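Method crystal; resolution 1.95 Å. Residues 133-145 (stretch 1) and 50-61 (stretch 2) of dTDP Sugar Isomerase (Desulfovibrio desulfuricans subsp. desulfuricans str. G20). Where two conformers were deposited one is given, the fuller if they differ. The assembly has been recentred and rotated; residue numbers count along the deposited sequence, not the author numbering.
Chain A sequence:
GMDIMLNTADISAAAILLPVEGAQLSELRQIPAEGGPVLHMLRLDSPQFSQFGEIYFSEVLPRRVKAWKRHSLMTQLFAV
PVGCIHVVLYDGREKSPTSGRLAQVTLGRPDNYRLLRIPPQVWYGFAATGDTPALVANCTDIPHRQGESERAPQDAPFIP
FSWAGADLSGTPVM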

# COMPACT_ATOMS: atom_id res chain seq x y z
N PRO A 133 1.72 11.26 -10.57
CA PRO A 133 0.69 10.29 -10.21
C PRO A 133 0.49 10.07 -8.73
O PRO A 133 1.37 10.32 -7.90
CB PRO A 133 1.17 8.99 -10.88
CG PRO A 133 2.34 9.36 -11.74
CD PRO A 133 2.90 10.63 -11.18
N ALA A 134 -0.71 9.61 -8.43
CA ALA A 134 -1.07 9.25 -7.09
C ALA A 134 -1.18 7.73 -7.01
O ALA A 134 -1.39 7.04 -8.01
CB ALA A 134 -2.40 9.90 -6.68
N LEU A 135 -0.95 7.24 -5.81
CA LEU A 135 -1.13 5.82 -5.49
C LEU A 135 -2.05 5.75 -4.30
O LEU A 135 -1.72 6.17 -3.20
CB LEU A 135 0.18 5.11 -5.15
CG LEU A 135 -0.05 3.59 -5.05
CD1 LEU A 135 -0.17 2.98 -6.48
CD2 LEU A 135 1.03 2.91 -4.26
N VAL A 136 -3.24 5.23 -4.56
CA VAL A 136 -4.25 5.07 -3.55
C VAL A 136 -4.18 3.63 -3.06
O VAL A 136 -4.14 2.71 -3.85
CB VAL A 136 -5.67 5.34 -4.15
CG1 VAL A 136 -6.73 5.26 -3.08
CG2 VAL A 136 -5.72 6.70 -4.86
N ALA A 137 -4.13 3.47 -1.74
CA ALA A 137 -4.17 2.15 -1.13
C ALA A 137 -5.53 1.97 -0.51
O ALA A 137 -6.10 2.89 0.07
CB ALA A 137 -3.05 1.99 -0.09
N ASN A 138 -6.06 0.77 -0.64
CA ASN A 138 -7.36 0.46 -0.07
C ASN A 138 -7.33 -0.87 0.66
O ASN A 138 -6.94 -1.88 0.10
CB ASN A 138 -8.43 0.43 -1.17
CG ASN A 138 -9.84 0.41 -0.61
OD1 ASN A 138 -10.03 0.51 0.59
ND2 ASN A 138 -10.83 0.26 -1.49
N CYS A 139 -7.69 -0.84 1.93
CA CYS A 139 -7.78 -2.05 2.71
C CYS A 139 -9.27 -2.24 3.00
O CYS A 139 -9.87 -1.52 3.81
CB CYS A 139 -7.00 -1.93 4.02
SG CYS A 139 -6.96 -3.49 4.98
N THR A 140 -9.85 -3.22 2.30
CA THR A 140 -11.27 -3.47 2.40
C THR A 140 -11.54 -4.64 3.33
O THR A 140 -10.68 -5.49 3.60
CB THR A 140 -11.85 -3.75 1.02
OG1 THR A 140 -11.32 -4.98 0.55
CG2 THR A 140 -11.47 -2.65 0.08
N ASP A 141 -12.77 -4.65 3.82
CA ASP A 141 -13.20 -5.60 4.85
C ASP A 141 -13.69 -6.89 4.25
O ASP A 141 -13.78 -7.90 4.93
CB ASP A 141 -14.23 -4.99 5.81
CG ASP A 141 -15.50 -4.57 5.13
OD1 ASP A 141 -15.51 -4.27 3.92
OD2 ASP A 141 -16.51 -4.51 5.84
N ILE A 142 -14.02 -6.83 2.97
CA ILE A 142 -14.35 -8.04 2.22
C ILE A 142 -13.66 -8.00 0.87
O ILE A 142 -13.43 -6.93 0.31
CB ILE A 142 -15.87 -8.27 2.03
CG1 ILE A 142 -16.51 -7.13 1.25
CG2 ILE A 142 -16.56 -8.42 3.37
CD1 ILE A 142 -18.00 -7.37 0.99
N PRO A 143 -13.31 -9.17 0.35
CA PRO A 143 -12.63 -9.14 -0.93
C PRO A 143 -13.58 -8.79 -2.06
O PRO A 143 -14.80 -8.83 -1.92
CB PRO A 143 -12.11 -10.56 -1.08
CG PRO A 143 -13.00 -11.38 -0.27
CD PRO A 143 -13.50 -10.54 0.85
N HIS A 144 -12.99 -8.38 -3.16
CA HIS A 144 -13.78 -8.04 -4.34
C HIS A 144 -14.54 -9.23 -4.87
O HIS A 144 -14.01 -10.30 -5.04
CB HIS A 144 -12.90 -7.51 -5.46
CG HIS A 144 -13.68 -7.19 -6.69
ND1 HIS A 144 -14.32 -5.98 -6.86
CD2 HIS A 144 -13.98 -7.93 -7.78
CE1 HIS A 144 -14.95 -5.98 -8.02
NE2 HIS A 144 -14.77 -7.16 -8.59
N ARG A 145 -15.81 -9.00 -5.16
CA ARG A 145 -16.66 -10.04 -5.75
C ARG A 145 -17.67 -9.49 -6.74
O ARG A 145 -18.32 -8.47 -6.50
CB ARG A 145 -17.38 -10.84 -4.68
CG ARG A 145 -16.45 -11.64 -3.78
CD ARG A 145 -17.26 -12.58 -2.90
NE ARG A 145 -16.44 -13.27 -1.91
CZ ARG A 145 -16.13 -12.76 -0.73
NH1 ARG A 145 -16.53 -11.54 -0.40
NH2 ARG A 145 -15.38 -13.46 0.13
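Stretch 2, residues 50-61: SQFGEIYFSEVL

Residues 54-60 of stretch 2 form a β-strand that runs antiparallel to strand 134-140 of stretch 1. The two N-to-C directions make an angle of 156°, and the strand axes approach to 4.6 Å. The register pairs Ala134 with Val60, Val136 with Ser58, Asn138 with Tyr56 and Thr140 with Glu54 as hydrogen-bonded pairs; between them lie the non-hydrogen-bonded pairs Leu135 with Glu59, Ala137 with Phe57 and Cys139 with Ile55, whose CA atoms stand closer together, 4.4 Å apart for Cys139 CA and Ile55 CA against 5.6 Å for Asn138 CA and Tyr56 CA.

Each hydrogen-bonded pair closes a two-bond ring. Ala134 N donates to Val60 O at 2.8 Å and Val60 N to Ala134 O at 3.0 Å; Ser58 N reaches Val136 O at 2.8 Å, and Val136 N reaches Ser58 O at 2.9 Å. At the far end Thr140 O accepts twice, from Glu54 N at 3.0 Å and from Gly53 N at 2.8 Å. Glycine suits this turn-off from the strand: a CB here would point toward stretch 1 and lie 2.3 Å from Ile142 N. Just beyond, Asp141 CA makes a CA-H...O contact of 3.1 Å with Gln51 O.

Side chains alternate between the two faces of the sheet. The face bearing Leu135, Ala137 and Cys139 is largely apolar. The small methyl of Ala137 leaves room for an aromatic neighbour, its CB meeting the edge of the Phe57 ring at 3.7 Å from CD1, while Leu135 CD1 packs 3.9 Å from Phe57 CB. The end of the Ile55 side chain comes nearer to stretch 1, its CD1 4.2 Å from Cys139 CB, and Cys139 SG lies 4.1 Å from Phe52 CD1.

The face bearing Val136, Asn138 and Thr140 mixes polar and apolar groups. Asn138 uses both parts of its side chain on Tyr56: its CB sits over one face of the ring, 4.1 Å from the centroid, and its ND2 donates to Tyr56 OH at 3.0 Å. Farther along the same face the branched side chains of Val136 and Val60 pack together, Val136 CG2 to Val60 CG2 at 4.2 Å. Glu54, extended with chi1 and chi2 both t, carries its carboxylate out from this face to the loop after the strand, where OE1 accepts from His144 N at 3.1 Å. Water 3 links the same carboxylate to stretch 1, donating to Glu54 OE1 at 2.7 Å and to Thr140 OG1 at 3.1 Å. Thr140 OG1 in turn donates to Ile142 O at 2.9 Å, tying down the loop that follows the strand.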

# COMPACT_ATOMS: atom_id res chain seq x y z
N SER A 50 -11.56 -3.36 11.31
CA SER A 50 -12.71 -4.22 11.58
C SER A 50 -12.41 -5.66 11.19
O SER A 50 -12.42 -6.58 11.99
CB SER A 50 -13.91 -3.73 10.78
OG SER A 50 -15.07 -4.48 11.08
N GLN A 51 -12.12 -5.81 9.90
CA GLN A 51 -11.92 -7.11 9.29
C GLN A 51 -11.07 -7.03 8.02
O GLN A 51 -11.23 -6.11 7.22
CB GLN A 51 -13.32 -7.61 8.96
CG GLN A 51 -13.43 -8.96 8.39
CD GLN A 51 -14.88 -9.41 8.31
OE1 GLN A 51 -15.71 -8.96 9.11
NE2 GLN A 51 -15.19 -10.29 7.37
N PHE A 52 -10.20 -8.00 7.83
CA PHE A 52 -9.37 -8.09 6.61
C PHE A 52 -9.99 -8.85 5.46
O PHE A 52 -10.23 -10.08 5.50
CB PHE A 52 -7.96 -8.64 6.88
CG PHE A 52 -7.09 -8.66 5.66
CD1 PHE A 52 -6.39 -7.54 5.28
CD2 PHE A 52 -7.00 -9.79 4.88
CE1 PHE A 52 -5.59 -7.55 4.14
CE2 PHE A 52 -6.21 -9.81 3.75
CZ PHE A 52 -5.51 -8.69 3.37
N GLY A 53 -10.22 -8.10 4.41
CA GLY A 53 -10.76 -8.66 3.18
C GLY A 53 -9.71 -8.64 2.09
O GLY A 53 -9.37 -9.68 1.51
N GLU A 54 -9.19 -7.45 1.84
CA GLU A 54 -8.20 -7.28 0.78
C GLU A 54 -7.40 -5.99 0.90
O GLU A 54 -7.85 -5.01 1.49
CB GLU A 54 -8.92 -7.35 -0.59
CG GLU A 54 -8.03 -7.09 -1.82
CD GLU A 54 -8.72 -7.34 -3.15
OE1 GLU A 54 -9.96 -7.55 -3.15
OE2 GLU A 54 -8.01 -7.33 -4.20
N ILE A 55 -6.19 -6.04 0.39
CA ILE A 55 -5.37 -4.83 0.23
C ILE A 55 -4.93 -4.77 -1.22
O ILE A 55 -4.35 -5.73 -1.75
CB ILE A 55 -4.14 -4.75 1.16
CG1 ILE A 55 -3.28 -3.52 0.79
CG2 ILE A 55 -3.29 -5.98 1.06
CD1 ILE A 55 -3.91 -2.15 1.15
N TYR A 56 -5.31 -3.67 -1.87
CA TYR A 56 -4.89 -3.37 -3.25
C TYR A 56 -4.59 -1.88 -3.39
O TYR A 56 -4.91 -1.07 -2.53
CB TYR A 56 -5.95 -3.77 -4.29
CG TYR A 56 -7.18 -2.89 -4.34
CD1 TYR A 56 -8.26 -3.14 -3.51
CD2 TYR A 56 -7.25 -1.80 -5.21
CE1 TYR A 56 -9.40 -2.33 -3.55
CE2 TYR A 56 -8.38 -0.98 -5.24
CZ TYR A 56 -9.44 -1.25 -4.40
OH TYR A 56 -10.55 -0.45 -4.43
N PHE A 57 -4.01 -1.57 -4.53
CA PHE A 57 -3.66 -0.21 -4.91
C PHE A 57 -4.28 0.18 -6.23
O PHE A 57 -4.59 -0.65 -7.09
CB PHE A 57 -2.15 -0.04 -5.04
CG PHE A 57 -1.41 -0.64 -3.92
CD1 PHE A 57 -1.45 -0.06 -2.67
CD2 PHE A 57 -0.69 -1.81 -4.10
CE1 PHE A 57 -0.77 -0.63 -1.61
CE2 PHE A 57 0.01 -2.39 -3.04
CZ PHE A 57 -0.03 -1.80 -1.79
N SER A 58 -4.45 1.49 -6.34
CA SER A 58 -5.00 2.10 -7.52
C SER A 58 -4.13 3.28 -7.90
O SER A 58 -3.99 4.24 -7.15
CB SER A 58 -6.44 2.56 -7.27
OG SER A 58 -7.02 3.13 -8.42
N GLU A 59 -3.54 3.19 -9.09
CA GLU A 59 -2.75 4.29 -9.59
C GLU A 59 -3.69 5.23 -10.30
O GLU A 59 -4.62 4.80 -10.99
CB GLU A 59 -1.68 3.81 -10.54
CG GLU A 59 -0.93 4.94 -11.17
CD GLU A 59 0.35 4.49 -11.80
OE1 GLU A 59 0.34 3.94 -12.91
OE2 GLU A 59 1.40 4.72 -11.18
N VAL A 60 -3.48 6.52 -10.05
CA VAL A 60 -4.24 7.56 -10.72
C VAL A 60 -3.26 8.55 -11.30
O VAL A 60 -2.52 9.21 -10.57
CB VAL A 60 -5.24 8.28 -9.78
CG1 VAL A 60 -6.13 9.23 -10.58
CG2 VAL A 60 -6.10 7.26 -9.05
N LEU A 61 -3.22 8.61 -12.63
CA LEU A 61 -2.33 9.54 -13.33
C LEU A 61 -2.83 10.97 -13.09
O LEU A 61 -4.02 11.19 -12.86
CB LEU A 61 -2.24 9.23 -14.82
CG LEU A 61 -1.64 7.87 -15.14
CD1 LEU A 61 -1.55 7.72 -16.65
CD2 LEU A 61 -0.28 7.72 -14.52
O HOH W 1 -10.11 -3.79 6.22
O HOH W 2 -13.52 -10.53 4.98
O HOH W 3 -11.36 -5.29 -2.52
O HOH W 4 1.33 5.85 -8.73